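Local coordinates for adhesin LabA (PDB 6GMM), which binds LacdiNAc glycans as an adhesin of Helicobacter pylori, probably in attachment to the gastric mucosa, at residues Ala58-Ala61 against Val62-Ala65; Thr357-Asn360 against Leu361-Ile365; Ala252-Ala255 against Val256-Lys260. All blocks are in the same frame, centred on the assembly; numbering follows the deposited sequence.

Contact 1 of 3, residues Ala58-Ala61 against Val62-Ala65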
ATOM      1  N   ALA A  58      -4.433  -2.729  -4.686  1.00 19.40           N
ATOM      2  CA  ALA A  58      -3.132  -2.317  -5.226  1.00 19.63           C
ATOM      3  C   ALA A  58      -3.375  -1.166  -6.247  1.00 24.98           C
ATOM      4  O   ALA A  58      -2.925  -0.037  -6.043  1.00 22.28           O
ATOM      5  CB  ALA A  58      -2.460  -3.504  -5.902  1.00 20.55           C
ATOM      6  N   TYR A  59      -4.191  -1.446  -7.281  1.00 22.64           N
ATOM      7  CA  TYR A  59      -4.592  -0.479  -8.298  1.00 21.39           C
ATOM      8  C   TYR A  59      -5.235   0.760  -7.674  1.00 22.41           C
ATOM      9  O   TYR A  59      -4.803   1.858  -7.993  1.00 22.14           O
ATOM     10  CB  TYR A  59      -5.546  -1.134  -9.299  1.00 23.32           C
ATOM     11  CG  TYR A  59      -5.817  -0.258 -10.499  1.00 26.01           C
ATOM     12  CD1 TYR A  59      -5.002  -0.318 -11.628  1.00 27.93           C
ATOM     13  CD2 TYR A  59      -6.921   0.590 -10.533  1.00 26.50           C
ATOM     14  CE1 TYR A  59      -5.286   0.440 -12.762  1.00 29.32           C
ATOM     15  CE2 TYR A  59      -7.232   1.324 -11.671  1.00 28.33           C
ATOM     16  CZ  TYR A  59      -6.387   1.283 -12.767  1.00 32.00           C
ATOM     17  OH  TYR A  59      -6.688   2.035 -13.868  1.00 30.07           O
ATOM     18  N   GLN A  60      -6.228   0.601  -6.762  1.00 18.64           N
ATOM     19  CA  GLN A  60      -6.845   1.769  -6.115  1.00 18.60           C
ATOM     20  C   GLN A  60      -5.820   2.513  -5.279  1.00 20.20           C
ATOM     21  O   GLN A  60      -5.911   3.727  -5.199  1.00 18.13           O
ATOM     22  CB  GLN A  60      -8.040   1.391  -5.233  1.00 20.25           C
ATOM     23  CG  GLN A  60      -9.135   0.639  -5.975  1.00 29.83           C
ATOM     24  CD  GLN A  60      -9.765   1.521  -7.012  1.00 34.38           C
ATOM     25  OE1 GLN A  60     -10.201   2.633  -6.716  1.00 29.01           O
ATOM     26  NE2 GLN A  60      -9.779   1.064  -8.255  1.00 23.06           N
ATOM     27  N   ALA A  61      -4.823   1.819  -4.683  1.00 17.81           N
ATOM     28  CA  ALA A  61      -3.813   2.561  -3.886  1.00 17.46           C
ATOM     29  C   ALA A  61      -3.027   3.519  -4.747  1.00 21.38           C
ATOM     30  O   ALA A  61      -2.811   4.668  -4.343  1.00 22.64           O
ATOM     31  CB  ALA A  61      -2.875   1.615  -3.142  1.00 17.21           C
ATOM     32  N   VAL A  62      -2.637   3.057  -5.957  1.00 18.55           N
ATOM     33  CA  VAL A  62      -1.905   3.827  -6.958  1.00 17.28           C
ATOM     34  C   VAL A  62      -2.757   5.012  -7.307  1.00 22.71           C
ATOM     35  O   VAL A  62      -2.319   6.139  -7.103  1.00 21.48           O
ATOM     36  CB  VAL A  62      -1.597   2.981  -8.220  1.00 20.53           C
ATOM     37  CG1 VAL A  62      -0.958   3.834  -9.325  1.00 20.05           C
ATOM     38  CG2 VAL A  62      -0.718   1.788  -7.887  1.00 19.71           C
ATOM     39  N   LEU A  63      -4.000   4.762  -7.777  1.00 21.01           N
ATOM     40  CA  LEU A  63      -4.962   5.801  -8.157  1.00 21.17           C
ATOM     41  C   LEU A  63      -5.077   6.934  -7.134  1.00 24.56           C
ATOM     42  O   LEU A  63      -5.021   8.097  -7.519  1.00 25.48           O
ATOM     43  CB  LEU A  63      -6.337   5.156  -8.401  1.00 22.56           C
ATOM     44  CG  LEU A  63      -6.769   5.051  -9.871  1.00 29.04           C
ATOM     45  CD1 LEU A  63      -5.717   4.318 -10.724  1.00 29.37           C
ATOM     46  CD2 LEU A  63      -8.142   4.367  -9.986  1.00 31.30           C
ATOM     47  N   LEU A  64      -5.188   6.617  -5.841  1.00 19.77           N
ATOM     48  CA  LEU A  64      -5.296   7.691  -4.843  1.00 18.70           C
ATOM     49  C   LEU A  64      -4.030   8.479  -4.743  1.00 20.56           C
ATOM     50  O   LEU A  64      -4.121   9.683  -4.641  1.00 22.50           O
ATOM     51  CB  LEU A  64      -5.705   7.157  -3.448  1.00 18.59           C
ATOM     52  CG  LEU A  64      -6.111   8.220  -2.396  1.00 20.53           C
ATOM     53  CD1 LEU A  64      -7.210   9.104  -2.899  1.00 19.93           C
ATOM     54  CD2 LEU A  64      -6.494   7.553  -1.055  1.00 21.58           C
ATOM     55  N   ALA A  65      -2.856   7.837  -4.785  1.00 17.11           N
ATOM     56  CA  ALA A  65      -1.590   8.583  -4.740  1.00 16.90           C
ATOM     57  C   ALA A  65      -1.504   9.537  -5.921  1.00 22.61           C
ATOM     58  O   ALA A  65      -1.154  10.695  -5.712  1.00 23.74           O
ATOM     59  CB  ALA A  65      -0.391   7.634  -4.738  1.00 16.82           C
TER
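Tyr59 and Leu63 meet one turn apart near the start of helix 57-76, a helix wrapped by others in the alpha-helical body of this SabA-like adhesion domain. Leucine methyl CD1 lies over one face of the phenol ring, 3.5 Å from Tyr59 CE2, while CD2 of the same Leu63 comes to 3.6 Å from that carbon, so both methyls close on Tyr59 CE2. Tyr59 reaches this place because its CG lies anti to the backbone N (chi1 -170°), and its hydroxyl is held farther out by a hydrogen bond to the carbonyl of Ile152. The amide nitrogen NE2 of Gln60 sits in plane at the ring's edge and is itself bonded to the carbonyl of Lys53.

The tight side belongs to Ala58, Ala61, Val62 and Leu64. Ala58 packs on Ile300 and Ala61 on Ala304 of helix 287-311, while Val62 meets Val256 of helix 239-264. Snug as the Tyr59-Leu63 pair is, Leu63 is the one residue of the eight that is partly exposed, with Thr357 of helix 354-366 lying against it. Four i to i+4 backbone bonds run beneath these side chains, and the straightest joins Leu63 N to Tyr59 O, 3.0 Å long with an N-H...O angle of 178°.

Contact 2 of 3, residues Thr357-Asn360 against Leu361-Ile365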
ATOM      1  N   THR A 357     -12.095   8.220  -4.980  1.00 34.96           N
ATOM      2  CA  THR A 357     -11.028   7.219  -5.033  1.00 33.41           C
ATOM      3  C   THR A 357     -10.727   6.657  -3.626  1.00 35.17           C
ATOM      4  O   THR A 357     -10.591   5.435  -3.503  1.00 34.61           O
ATOM      5  CB  THR A 357      -9.800   7.739  -5.781  1.00 42.14           C
ATOM      6  OG1 THR A 357     -10.212   8.135  -7.098  1.00 34.96           O
ATOM      7  CG2 THR A 357      -8.687   6.679  -5.884  1.00 40.45           C
ATOM      8  N   VAL A 358     -10.711   7.523  -2.565  1.00 29.97           N
ATOM      9  CA  VAL A 358     -10.474   7.071  -1.185  1.00 28.48           C
ATOM     10  C   VAL A 358     -11.607   6.112  -0.770  1.00 30.88           C
ATOM     11  O   VAL A 358     -11.330   5.067  -0.186  1.00 30.20           O
ATOM     12  CB  VAL A 358     -10.151   8.181  -0.134  1.00 32.21           C
ATOM     13  CG1 VAL A 358     -11.339   9.096   0.130  1.00 33.09           C
ATOM     14  CG2 VAL A 358      -9.646   7.566   1.177  1.00 31.97           C
ATOM     15  N   THR A 359     -12.847   6.399  -1.187  1.00 26.62           N
ATOM     16  CA  THR A 359     -13.994   5.521  -0.945  1.00 26.73           C
ATOM     17  C   THR A 359     -13.770   4.196  -1.664  1.00 30.91           C
ATOM     18  O   THR A 359     -13.852   3.163  -1.013  1.00 32.02           O
ATOM     19  CB  THR A 359     -15.300   6.207  -1.358  1.00 34.24           C
ATOM     20  OG1 THR A 359     -15.480   7.337  -0.506  1.00 37.29           O
ATOM     21  CG2 THR A 359     -16.519   5.285  -1.252  1.00 33.63           C
ATOM     22  N   ASN A 360     -13.432   4.223  -2.974  1.00 26.81           N
ATOM     23  CA  ASN A 360     -13.176   3.005  -3.762  1.00 26.08           C
ATOM     24  C   ASN A 360     -12.012   2.183  -3.239  1.00 27.81           C
ATOM     25  O   ASN A 360     -12.078   0.968  -3.308  1.00 27.66           O
ATOM     26  CB  ASN A 360     -13.004   3.331  -5.239  1.00 27.27           C
ATOM     27  CG  ASN A 360     -14.278   3.829  -5.871  1.00 46.45           C
ATOM     28  OD1 ASN A 360     -15.348   3.858  -5.242  1.00 36.62           O
ATOM     29  ND2 ASN A 360     -14.195   4.244  -7.127  1.00 35.43           N
ATOM     30  N   LEU A 361     -10.987   2.823  -2.654  1.00 23.26           N
ATOM     31  CA  LEU A 361      -9.849   2.114  -2.063  1.00 21.93           C
ATOM     32  C   LEU A 361     -10.246   1.441  -0.750  1.00 26.52           C
ATOM     33  O   LEU A 361      -9.960   0.240  -0.569  1.00 25.31           O
ATOM     34  CB  LEU A 361      -8.643   3.065  -1.882  1.00 21.21           C
ATOM     35  CG  LEU A 361      -7.430   2.560  -1.075  1.00 25.47           C
ATOM     36  CD1 LEU A 361      -6.774   1.334  -1.711  1.00 26.71           C
ATOM     37  CD2 LEU A 361      -6.407   3.640  -0.943  1.00 25.66           C
ATOM     38  N   LYS A 362     -10.936   2.178   0.156  1.00 23.53           N
ATOM     39  CA  LYS A 362     -11.380   1.582   1.431  1.00 23.89           C
ATOM     40  C   LYS A 362     -12.338   0.417   1.171  1.00 31.11           C
ATOM     41  O   LYS A 362     -12.183  -0.655   1.787  1.00 31.52           O
ATOM     42  CB  LYS A 362     -12.000   2.630   2.380  1.00 26.76           C
ATOM     43  CG  LYS A 362     -11.043   3.775   2.803  1.00 23.55           C
ATOM     44  CD  LYS A 362     -11.426   4.441   4.157  1.00 36.87           C
ATOM     45  CE  LYS A 362     -12.736   5.207   4.195  1.00 56.46           C
ATOM     46  NZ  LYS A 362     -12.614   6.566   3.599  1.00 73.82           N
ATOM     47  N   ASP A 363     -13.296   0.607   0.221  1.00 29.61           N
ATOM     48  CA  ASP A 363     -14.264  -0.424  -0.181  1.00 31.42           C
ATOM     49  C   ASP A 363     -13.559  -1.664  -0.743  1.00 33.07           C
ATOM     50  O   ASP A 363     -13.962  -2.764  -0.401  1.00 31.44           O
ATOM     51  CB  ASP A 363     -15.289   0.118  -1.205  1.00 35.03           C
ATOM     52  CG  ASP A 363     -16.336   1.074  -0.638  1.00 49.21           C
ATOM     53  OD1 ASP A 363     -16.286   1.364   0.586  1.00 48.17           O
ATOM     54  OD2 ASP A 363     -17.210   1.533  -1.419  1.00 59.94           O
ATOM     55  N   SER A 364     -12.497  -1.480  -1.573  1.00 27.81           N
ATOM     56  CA  SER A 364     -11.748  -2.589  -2.171  1.00 26.91           C
ATOM     57  C   SER A 364     -11.004  -3.396  -1.123  1.00 31.26           C
ATOM     58  O   SER A 364     -10.882  -4.605  -1.278  1.00 30.98           O
ATOM     59  CB  SER A 364     -10.787  -2.092  -3.248  1.00 28.77           C
ATOM     60  OG  SER A 364      -9.506  -1.804  -2.710  1.00 29.49           O
ATOM     61  N   ILE A 365     -10.495  -2.730  -0.071  1.00 28.45           N
ATOM     62  CA  ILE A 365      -9.782  -3.385   1.041  1.00 28.38           C
ATOM     63  C   ILE A 365     -10.783  -4.202   1.873  1.00 34.39           C
ATOM     64  O   ILE A 365     -10.543  -5.380   2.133  1.00 34.69           O
ATOM     65  CB  ILE A 365      -8.977  -2.353   1.873  1.00 30.03           C
ATOM     66  CG1 ILE A 365      -7.841  -1.757   1.010  1.00 29.64           C
ATOM     67  CG2 ILE A 365      -8.432  -2.967   3.173  1.00 28.50           C
ATOM     68  CD1 ILE A 365      -7.177  -0.490   1.569  1.00 39.30           C
TER
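Helix 354-366 carries this contact, and across it the side chains of Val358 and Lys362 run alongside each other. The lysine leaves the backbone with CG anti to the carbonyl carbon (chi1 -61°); its chain runs back toward the preceding turn, and the bends at chi3 and chi4 (-66° and -80°) leave NZ 4.0 Å from Val358 CG2. This is an ammonium group beside a methyl, with the lysine's CG also resting 3.3 Å from the carbonyl oxygen of Val358. Thr359 and Asp363 make a matching pair one residue further round: methyl CG2 of Thr359 stands 3.8 Å from Asp363 OD2, both on the exposed side.

The helix is amphipathic. Lys362, Thr359 and Asp363 are exposed, though Lys362 also brushes Val308 of helix 287-311, whereas Thr357, Val358, Leu361 and Ser364 are buried, with Leu361 touching both Gln60 of helix 57-76 and Val308, and Val358 against Phe311 of helix 287-311.

Along the buried face the carbonyl of Leu361 is gripped twice. Ile365 N makes the regular helical bond to Leu361 O at 3.1 Å. The second donor is a side chain, Ser364 OG, whose hydrogen bond to Leu361 O is 3.0 Å long and comes from the same face of the carbonyl plane. In this way the serine hydroxyl finds an acceptor inside its own helix.

Contact 3 of 3, residues Ala252-Ala255 against Val256-Lys260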
ATOM      1  N   ALA A 252       2.438   3.249  -1.921  1.00 20.99           N
ATOM      2  CA  ALA A 252       1.907   2.687  -3.188  1.00 21.46           C
ATOM      3  C   ALA A 252       3.057   2.162  -4.113  1.00 24.48           C
ATOM      4  O   ALA A 252       2.828   1.237  -4.886  1.00 22.54           O
ATOM      5  CB  ALA A 252       1.098   3.742  -3.940  1.00 22.54           C
ATOM      6  N   ALA A 253       4.263   2.785  -4.053  1.00 20.13           N
ATOM      7  CA  ALA A 253       5.421   2.368  -4.860  1.00 19.91           C
ATOM      8  C   ALA A 253       5.920   1.024  -4.353  1.00 21.98           C
ATOM      9  O   ALA A 253       6.269   0.159  -5.159  1.00 21.05           O
ATOM     10  CB  ALA A 253       6.538   3.405  -4.794  1.00 20.41           C
ATOM     11  N   ILE A 254       5.875   0.824  -3.018  1.00 18.40           N
ATOM     12  CA  ILE A 254       6.255  -0.461  -2.403  1.00 17.54           C
ATOM     13  C   ILE A 254       5.285  -1.554  -2.928  1.00 20.25           C
ATOM     14  O   ILE A 254       5.750  -2.597  -3.394  1.00 19.62           O
ATOM     15  CB  ILE A 254       6.373  -0.393  -0.847  1.00 19.18           C
ATOM     16  CG1 ILE A 254       7.531   0.564  -0.430  1.00 20.22           C
ATOM     17  CG2 ILE A 254       6.614  -1.811  -0.247  1.00 20.02           C
ATOM     18  CD1 ILE A 254       7.800   0.746   1.223  1.00 17.39           C
ATOM     19  N   ALA A 255       3.965  -1.253  -2.976  1.00 16.39           N
ATOM     20  CA  ALA A 255       2.947  -2.199  -3.473  1.00 16.34           C
ATOM     21  C   ALA A 255       3.203  -2.599  -4.932  1.00 20.44           C
ATOM     22  O   ALA A 255       2.913  -3.720  -5.312  1.00 20.38           O
ATOM     23  CB  ALA A 255       1.556  -1.589  -3.342  1.00 16.27           C
ATOM     24  N   VAL A 256       3.737  -1.659  -5.746  1.00 19.80           N
ATOM     25  CA  VAL A 256       4.007  -1.804  -7.182  1.00 19.25           C
ATOM     26  C   VAL A 256       5.215  -2.713  -7.386  1.00 26.19           C
ATOM     27  O   VAL A 256       5.174  -3.529  -8.301  1.00 27.74           O
ATOM     28  CB  VAL A 256       4.123  -0.408  -7.879  1.00 21.61           C
ATOM     29  CG1 VAL A 256       4.589  -0.544  -9.328  1.00 21.19           C
ATOM     30  CG2 VAL A 256       2.788   0.322  -7.834  1.00 20.79           C
ATOM     31  N   GLU A 257       6.259  -2.609  -6.519  1.00 24.04           N
ATOM     32  CA  GLU A 257       7.452  -3.477  -6.551  1.00 25.50           C
ATOM     33  C   GLU A 257       7.054  -4.931  -6.213  1.00 29.27           C
ATOM     34  O   GLU A 257       7.487  -5.875  -6.883  1.00 27.12           O
ATOM     35  CB  GLU A 257       8.497  -3.021  -5.501  1.00 27.39           C
ATOM     36  CG  GLU A 257       9.589  -2.103  -6.030  1.00 38.58           C
ATOM     37  CD  GLU A 257      10.513  -2.714  -7.073  1.00 58.31           C
ATOM     38  OE1 GLU A 257      11.380  -3.544  -6.709  1.00 47.37           O
ATOM     39  OE2 GLU A 257      10.395  -2.324  -8.255  1.00 51.35           O
ATOM     40  N   GLN A 258       6.222  -5.090  -5.157  1.00 25.43           N
ATOM     41  CA  GLN A 258       5.756  -6.377  -4.649  1.00 24.57           C
ATOM     42  C   GLN A 258       4.877  -7.081  -5.669  1.00 28.99           C
ATOM     43  O   GLN A 258       4.821  -8.308  -5.662  1.00 30.96           O
ATOM     44  CB  GLN A 258       5.009  -6.205  -3.304  1.00 24.73           C
ATOM     45  CG  GLN A 258       5.891  -5.719  -2.140  1.00 17.04           C
ATOM     46  CD  GLN A 258       6.913  -6.756  -1.745  1.00 37.69           C
ATOM     47  OE1 GLN A 258       6.581  -7.920  -1.501  1.00 31.84           O
ATOM     48  NE2 GLN A 258       8.185  -6.369  -1.693  1.00 23.35           N
ATOM     49  N   SER A 259       4.216  -6.313  -6.552  1.00 24.24           N
ATOM     50  CA  SER A 259       3.364  -6.846  -7.604  1.00 24.64           C
ATOM     51  C   SER A 259       4.198  -7.592  -8.637  1.00 30.58           C
ATOM     52  O   SER A 259       3.654  -8.475  -9.294  1.00 32.08           O
ATOM     53  CB  SER A 259       2.559  -5.734  -8.267  1.00 29.92           C
ATOM     54  OG  SER A 259       1.633  -5.180  -7.345  1.00 38.44           O
ATOM     55  N   LYS A 260       5.514  -7.272  -8.773  1.00 25.93           N
ATOM     56  CA  LYS A 260       6.409  -8.024  -9.677  1.00 26.55           C
ATOM     57  C   LYS A 260       6.449  -9.483  -9.209  1.00 31.19           C
ATOM     58  O   LYS A 260       6.439 -10.400 -10.037  1.00 32.98           O
ATOM     59  CB  LYS A 260       7.855  -7.492  -9.608  1.00 28.68           C
ATOM     60  CG  LYS A 260       8.100  -6.115 -10.199  1.00 28.31           C
ATOM     61  CD  LYS A 260       9.575  -5.744 -10.012  1.00 32.34           C
ATOM     62  CE  LYS A 260       9.932  -4.428 -10.663  1.00 43.05           C
ATOM     63  NZ  LYS A 260      11.326  -4.012 -10.324  1.00 51.53           N
TER
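The carbonyl oxygen of Ala255 is held by two groups of one residue: Ser259 OG gives it a hydrogen bond of 2.8 Å, and Ser259 N a weak one of 3.2 Å. The hydroxyl turns back to this oxygen because OG lies anti to the carbonyl carbon of its own residue (chi1 -66°); its bond is the shorter of the two, and the backbone bond beside it is weak. The buried hydroxyl is thereby satisfied within the helix.

One turn earlier Val256 presses methyl CG2 to 3.1 Å from Ala252 O, a close approach beside the backbone bond that Val256 N makes to the same oxygen. Val256 N also makes a weak bond to Ala253 O, so its N-H is shared between two carbonyls. On the exposed side a salt bridge forms: Lys260 NZ lies 2.8 Å from Glu257 OE2, on the syn side but 22° out of the carboxylate plane.

Ile254 and Gln258 turn to helix 287-311, touching Arg303 and Ala296 respectively, while Ala252 and Val256 meet Leu192 of helix 188-205. A serine hydroxyl bonded back to the carbonyl four residues before it is a familiar feature of alpha-helices, here within the helical body of a SabA-type adhesin.

Contact 1 is the core member: its helix 57-76 lies between the other two, touching contact 2 through Gln60 on Asn360 and contact 3 through Ala65 against Ala252. Contacts 2 and 3 do not touch, their centres lying about 18 Å apart, yet both helices, like that of contact 1, pack on helix 287-311. The chemistry follows this placing. Contact 1 is dominated by apolar side chains and an aromatic ring, whereas contacts 2 and 3, partly buried, each have a charged solvent side and a buried serine that bonds to a carbonyl of its own helix. Contact 3 has a salt bridge on that exposed side; contact 2 instead pairs its charged residues with a valine and a threonine.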